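Local coordinates for protein putative hydrolase (PDB 4HBS) that is of unknown function but, as a five-bladed beta-propeller of the beta-fructosidase clan, is probably a hydrolase, possibly acting on glycosides, at residues R51-F62 / W73-I83. Sequence-based numbering, arbitrary orientation.
Sequences RSLGWNGGDGVF and WSFNDSFYGVI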
loop_
_atom_site.group_PDB
_atom_site.type_symbol
_atom_site.label_atom_id
_atom_site.label_comp_id
_atom_site.label_asym_id
_atom_site.label_seq_id
_atom_site.Cartn_x
_atom_site.Cartn_y
_atom_site.Cartn_z
ATOM N N ARG A 51 -4.440 -5.609 -17.181
ATOM C CA ARG A 51 -4.427 -7.037 -17.526
ATOM C C ARG A 51 -5.812 -7.531 -17.924
ATOM O O ARG A 51 -6.809 -6.892 -17.592
ATOM C CB ARG A 51 -3.905 -7.845 -16.334
ATOM C CG ARG A 51 -2.616 -7.266 -15.731
ATOM C CD ARG A 51 -1.918 -8.141 -14.701
ATOM N NE ARG A 51 -1.407 -9.379 -15.289
ATOM C CZ ARG A 51 -2.054 -10.542 -15.349
ATOM N NH1 ARG A 51 -3.269 -10.664 -14.829
ATOM N NH2 ARG A 51 -1.493 -11.588 -15.933
ATOM N N SER A 52 -5.866 -8.660 -18.654
ATOM C CA SER A 52 -7.112 -9.243 -19.152
ATOM C C SER A 52 -7.492 -10.588 -18.537
ATOM O O SER A 52 -8.676 -10.928 -18.569
ATOM C CB SER A 52 -7.019 -9.419 -20.658
ATOM O OG SER A 52 -6.921 -8.137 -21.254
ATOM N N LEU A 53 -6.514 -11.383 -18.056
ATOM C CA LEU A 53 -6.769 -12.701 -17.478
ATOM C C LEU A 53 -6.112 -12.781 -16.127
ATOM O O LEU A 53 -4.923 -12.481 -16.024
ATOM C CB LEU A 53 -6.203 -13.814 -18.405
ATOM C CG LEU A 53 -7.184 -14.825 -19.002
ATOM C CD1 LEU A 53 -6.442 -16.037 -19.512
ATOM C CD2 LEU A 53 -8.269 -15.236 -18.002
ATOM N N GLY A 54 -6.850 -13.218 -15.118
ATOM C CA GLY A 54 -6.321 -13.301 -13.760
ATOM C C GLY A 54 -6.478 -11.965 -13.075
ATOM O O GLY A 54 -7.505 -11.312 -13.279
ATOM N N TRP A 55 -5.471 -11.520 -12.277
ATOM C CA TRP A 55 -5.591 -10.218 -11.593
ATOM C C TRP A 55 -5.864 -9.164 -12.640
ATOM O O TRP A 55 -5.090 -9.062 -13.584
ATOM C CB TRP A 55 -4.324 -9.855 -10.797
ATOM C CG TRP A 55 -4.484 -8.613 -9.974
ATOM C CD1 TRP A 55 -4.773 -8.540 -8.647
ATOM C CD2 TRP A 55 -4.386 -7.261 -10.436
ATOM N NE1 TRP A 55 -4.890 -7.229 -8.256
ATOM C CE2 TRP A 55 -4.654 -6.422 -9.336
ATOM C CE3 TRP A 55 -4.193 -6.672 -11.699
ATOM C CZ2 TRP A 55 -4.693 -5.034 -9.455
ATOM C CZ3 TRP A 55 -4.253 -5.304 -11.809
ATOM C CH2 TRP A 55 -4.475 -4.501 -10.695
ATOM N N ASN A 56 -6.960 -8.422 -12.520
ATOM C CA ASN A 56 -7.272 -7.384 -13.491
ATOM C C ASN A 56 -7.842 -6.089 -12.823
ATOM O O ASN A 56 -8.418 -5.253 -13.507
ATOM C CB ASN A 56 -8.229 -7.958 -14.551
ATOM C CG ASN A 56 -9.570 -8.402 -14.024
ATOM O OD1 ASN A 56 -10.275 -7.639 -13.363
ATOM N ND2 ASN A 56 -10.003 -9.611 -14.379
ATOM N N GLY A 57 -7.601 -5.917 -11.526
ATOM C CA GLY A 57 -8.090 -4.779 -10.751
ATOM C C GLY A 57 -7.974 -5.043 -9.264
ATOM O O GLY A 57 -8.186 -6.169 -8.821
ATOM N N GLY A 58 -7.611 -4.022 -8.498
ATOM C CA GLY A 58 -7.364 -4.195 -7.078
ATOM C C GLY A 58 -7.059 -2.957 -6.270
ATOM O O GLY A 58 -7.017 -1.838 -6.774
ATOM N N ASP A 59 -6.811 -3.208 -5.004
ATOM C CA ASP A 59 -6.684 -2.286 -3.879
ATOM C C ASP A 59 -5.434 -2.636 -3.088
ATOM O O ASP A 59 -4.893 -3.732 -3.263
ATOM C CB ASP A 59 -7.927 -2.579 -3.050
ATOM C CG ASP A 59 -8.414 -1.603 -2.034
ATOM O OD1 ASP A 59 -9.032 -0.615 -2.439
ATOM O OD2 ASP A 59 -8.428 -1.965 -0.815
ATOM N N GLY A 60 -5.014 -1.749 -2.193
ATOM C CA GLY A 60 -3.799 -1.942 -1.407
ATOM C C GLY A 60 -2.602 -1.603 -2.266
ATOM O O GLY A 60 -2.337 -0.425 -2.511
ATOM N N VAL A 61 -1.934 -2.632 -2.817
ATOM C CA VAL A 61 -0.791 -2.474 -3.726
ATOM C C VAL A 61 0.391 -1.980 -2.892
ATOM O O VAL A 61 0.641 -0.780 -2.797
ATOM C CB VAL A 61 -1.115 -1.556 -4.963
ATOM C CG1 VAL A 61 0.002 -1.600 -5.991
ATOM C CG2 VAL A 61 -2.441 -1.960 -5.618
ATOM N N PHE A 62 1.056 -2.929 -2.223
ATOM C CA PHE A 62 2.208 -2.690 -1.346
ATOM C C PHE A 62 3.386 -3.504 -1.828
ATOM O O PHE A 62 3.257 -4.716 -1.934
ATOM C CB PHE A 62 1.883 -3.116 0.087
ATOM C CG PHE A 62 0.763 -2.398 0.795
ATOM C CD1 PHE A 62 -0.565 -2.713 0.526
ATOM C CD2 PHE A 62 1.027 -1.570 1.875
ATOM C CE1 PHE A 62 -1.602 -2.095 1.225
ATOM C CE2 PHE A 62 -0.010 -0.972 2.591
ATOM C CZ PHE A 62 -1.319 -1.223 2.247
ATOM N N TRP A 73 4.503 -8.115 -3.997
ATOM C CA TRP A 73 3.335 -7.228 -4.083
ATOM C C TRP A 73 2.189 -7.842 -3.329
ATOM O O TRP A 73 1.909 -9.019 -3.564
ATOM C CB TRP A 73 2.907 -7.035 -5.548
ATOM C CG TRP A 73 3.902 -6.321 -6.387
ATOM C CD1 TRP A 73 5.106 -6.797 -6.824
ATOM C CD2 TRP A 73 3.742 -5.030 -6.978
ATOM N NE1 TRP A 73 5.717 -5.869 -7.630
ATOM C CE2 TRP A 73 4.893 -4.782 -7.761
ATOM C CE3 TRP A 73 2.756 -4.031 -6.886
ATOM C CZ2 TRP A 73 5.087 -3.572 -8.437
ATOM C CZ3 TRP A 73 2.943 -2.840 -7.569
ATOM C CH2 TRP A 73 4.094 -2.620 -8.335
ATOM N N SER A 74 1.504 -7.077 -2.458
ATOM C CA SER A 74 0.307 -7.568 -1.764
ATOM C C SER A 74 -0.877 -6.698 -2.121
ATOM O O SER A 74 -0.730 -5.483 -2.295
ATOM C CB SER A 74 0.493 -7.622 -0.252
ATOM O OG SER A 74 0.643 -6.354 0.351
ATOM N N PHE A 75 -2.053 -7.316 -2.245
ATOM C CA PHE A 75 -3.281 -6.622 -2.602
ATOM C C PHE A 75 -4.353 -6.962 -1.634
ATOM O O PHE A 75 -4.321 -8.027 -1.013
ATOM C CB PHE A 75 -3.746 -6.993 -4.029
ATOM C CG PHE A 75 -2.671 -6.830 -5.076
ATOM C CD1 PHE A 75 -1.727 -7.827 -5.285
ATOM C CD2 PHE A 75 -2.567 -5.655 -5.820
ATOM C CE1 PHE A 75 -0.688 -7.649 -6.193
ATOM C CE2 PHE A 75 -1.517 -5.481 -6.730
ATOM C CZ PHE A 75 -0.590 -6.486 -6.914
ATOM N N ASN A 76 -5.335 -6.064 -1.532
ATOM C CA ASN A 76 -6.517 -6.209 -0.699
ATOM C C ASN A 76 -7.604 -6.672 -1.667
ATOM O O ASN A 76 -7.287 -7.496 -2.548
ATOM C CB ASN A 76 -6.812 -4.877 0.036
ATOM C CG ASN A 76 -5.792 -4.526 1.100
ATOM O OD1 ASN A 76 -5.055 -5.373 1.594
ATOM N ND2 ASN A 76 -5.722 -3.260 1.473
ATOM N N ASP A 77 -8.855 -6.187 -1.550
ATOM C CA ASP A 77 -9.934 -6.643 -2.413
ATOM C C ASP A 77 -9.551 -6.469 -3.881
ATOM O O ASP A 77 -9.323 -5.341 -4.304
ATOM C CB ASP A 77 -11.222 -5.897 -2.090
ATOM C CG ASP A 77 -11.826 -6.176 -0.733
ATOM O OD1 ASP A 77 -11.235 -6.971 0.034
ATOM O OD2 ASP A 77 -12.881 -5.580 -0.420
ATOM N N SER A 78 -9.387 -7.597 -4.632
ATOM C CA SER A 78 -8.979 -7.576 -6.042
ATOM C C SER A 78 -9.847 -8.459 -6.917
ATOM O O SER A 78 -10.265 -9.514 -6.477
ATOM C CB SER A 78 -7.536 -8.054 -6.180
ATOM O OG SER A 78 -6.611 -7.191 -5.548
ATOM N N PHE A 79 -10.053 -8.048 -8.188
ATOM C CA PHE A 79 -10.808 -8.805 -9.183
ATOM C C PHE A 79 -9.885 -9.773 -9.922
ATOM O O PHE A 79 -8.896 -9.352 -10.515
ATOM C CB PHE A 79 -11.474 -7.886 -10.217
ATOM C CG PHE A 79 -12.578 -7.022 -9.686
ATOM C CD1 PHE A 79 -13.773 -7.579 -9.259
ATOM C CD2 PHE A 79 -12.449 -5.639 -9.657
ATOM C CE1 PHE A 79 -14.799 -6.772 -8.754
ATOM C CE2 PHE A 79 -13.477 -4.835 -9.158
ATOM C CZ PHE A 79 -14.645 -5.408 -8.708
ATOM N N TYR A 80 -10.233 -11.057 -9.904
ATOM C CA TYR A 80 -9.527 -12.107 -10.604
ATOM C C TYR A 80 -10.504 -12.702 -11.546
ATOM O O TYR A 80 -11.529 -13.183 -11.090
ATOM C CB TYR A 80 -9.016 -13.142 -9.622
ATOM C CG TYR A 80 -7.729 -12.734 -8.960
ATOM C CD1 TYR A 80 -7.734 -12.010 -7.776
ATOM C CD2 TYR A 80 -6.499 -13.080 -9.511
ATOM C CE1 TYR A 80 -6.545 -11.642 -7.149
ATOM C CE2 TYR A 80 -5.306 -12.772 -8.863
ATOM C CZ TYR A 80 -5.331 -12.037 -7.688
ATOM O OH TYR A 80 -4.161 -11.653 -7.082
ATOM N N GLY A 81 -10.246 -12.611 -12.846
ATOM C CA GLY A 81 -11.172 -13.123 -13.840
ATOM C C GLY A 81 -10.863 -12.691 -15.252
ATOM O O GLY A 81 -9.699 -12.672 -15.654
ATOM N N VAL A 82 -11.908 -12.311 -16.000
ATOM C CA VAL A 82 -11.828 -11.999 -17.426
ATOM C C VAL A 82 -12.229 -10.542 -17.756
ATOM O O VAL A 82 -13.259 -10.065 -17.284
ATOM C CB VAL A 82 -12.754 -13.017 -18.168
ATOM C CG1 VAL A 82 -13.089 -12.559 -19.581
ATOM C CG2 VAL A 82 -12.116 -14.397 -18.198
ATOM N N ILE A 83 -11.431 -9.870 -18.617
ATOM C CA ILE A 83 -11.740 -8.521 -19.131
ATOM C C ILE A 83 -12.051 -8.699 -20.607
ATOM O O ILE A 83 -11.238 -9.276 -21.340
ATOM C CB ILE A 83 -10.618 -7.490 -18.920
ATOM C CG1 ILE A 83 -10.209 -7.363 -17.443
ATOM C CG2 ILE A 83 -11.001 -6.160 -19.512
ATOM C CD1 ILE A 83 -11.251 -6.852 -16.520
#
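W55 reaches across to Y80, S78 and F75 in turn, and following it outward shows how the two antiparallel segments are joined. Its CB sits 3.6 Å from CE2 of Y80. With CG anti to the backbone N (chi1 -174°), the indole then runs along the neighbouring segment: CD1 lies 3.5 Å from OH of Y80, and the edge of its five-membered ring is directed at the tyrosine face, the planes being 86° apart, an edge-to-face pair. Farther out, NE1 makes a weak, bent hydrogen bond to OG of S78 at 3.2 Å, and the same nitrogen stands over one face of the F75 ring. CE2 of W55 lies about 4.2 Å from CD2 and CE2 of F75, the two rings meeting obliquely (planes 44° apart), and V61 CG2 packs against that CD2 as well. G57 N lies 3.3 Å above one indole face, offset toward the rim, and P397 also packs on W55.

The backbone evidence is pairing of 53-57 with 79-82, turning a corner at G54 and G81, where I83 N donates to S52 O and G54 N to G81 O; N56 N donates to F79 O at 2.9 Å. Past G58, where the backbones come close beside S78, 60-62 pairs with 73-75; there V61 and F62 both face S74, a G1 beta bulge, with F62 N to S74 O at 3.1 Å. Strands 60-65 and 71-75 form a hairpin, with 98-102 next in the sheet, probably one blade of the five-bladed propeller.

Y80 OH is hydrogen-bonded to S98, whose strand also meets F75 and S78. Replacing Y80 by an alanine would probably leave CB and CD1 of W55 without the ring they pack on and S98 without its hydroxyl partner. Because the buried indole N-H has a weak acceptor in S78 OG, itself donating to N76 O, W55 is probably held more by packing and the edge-to-face pair than by that bond.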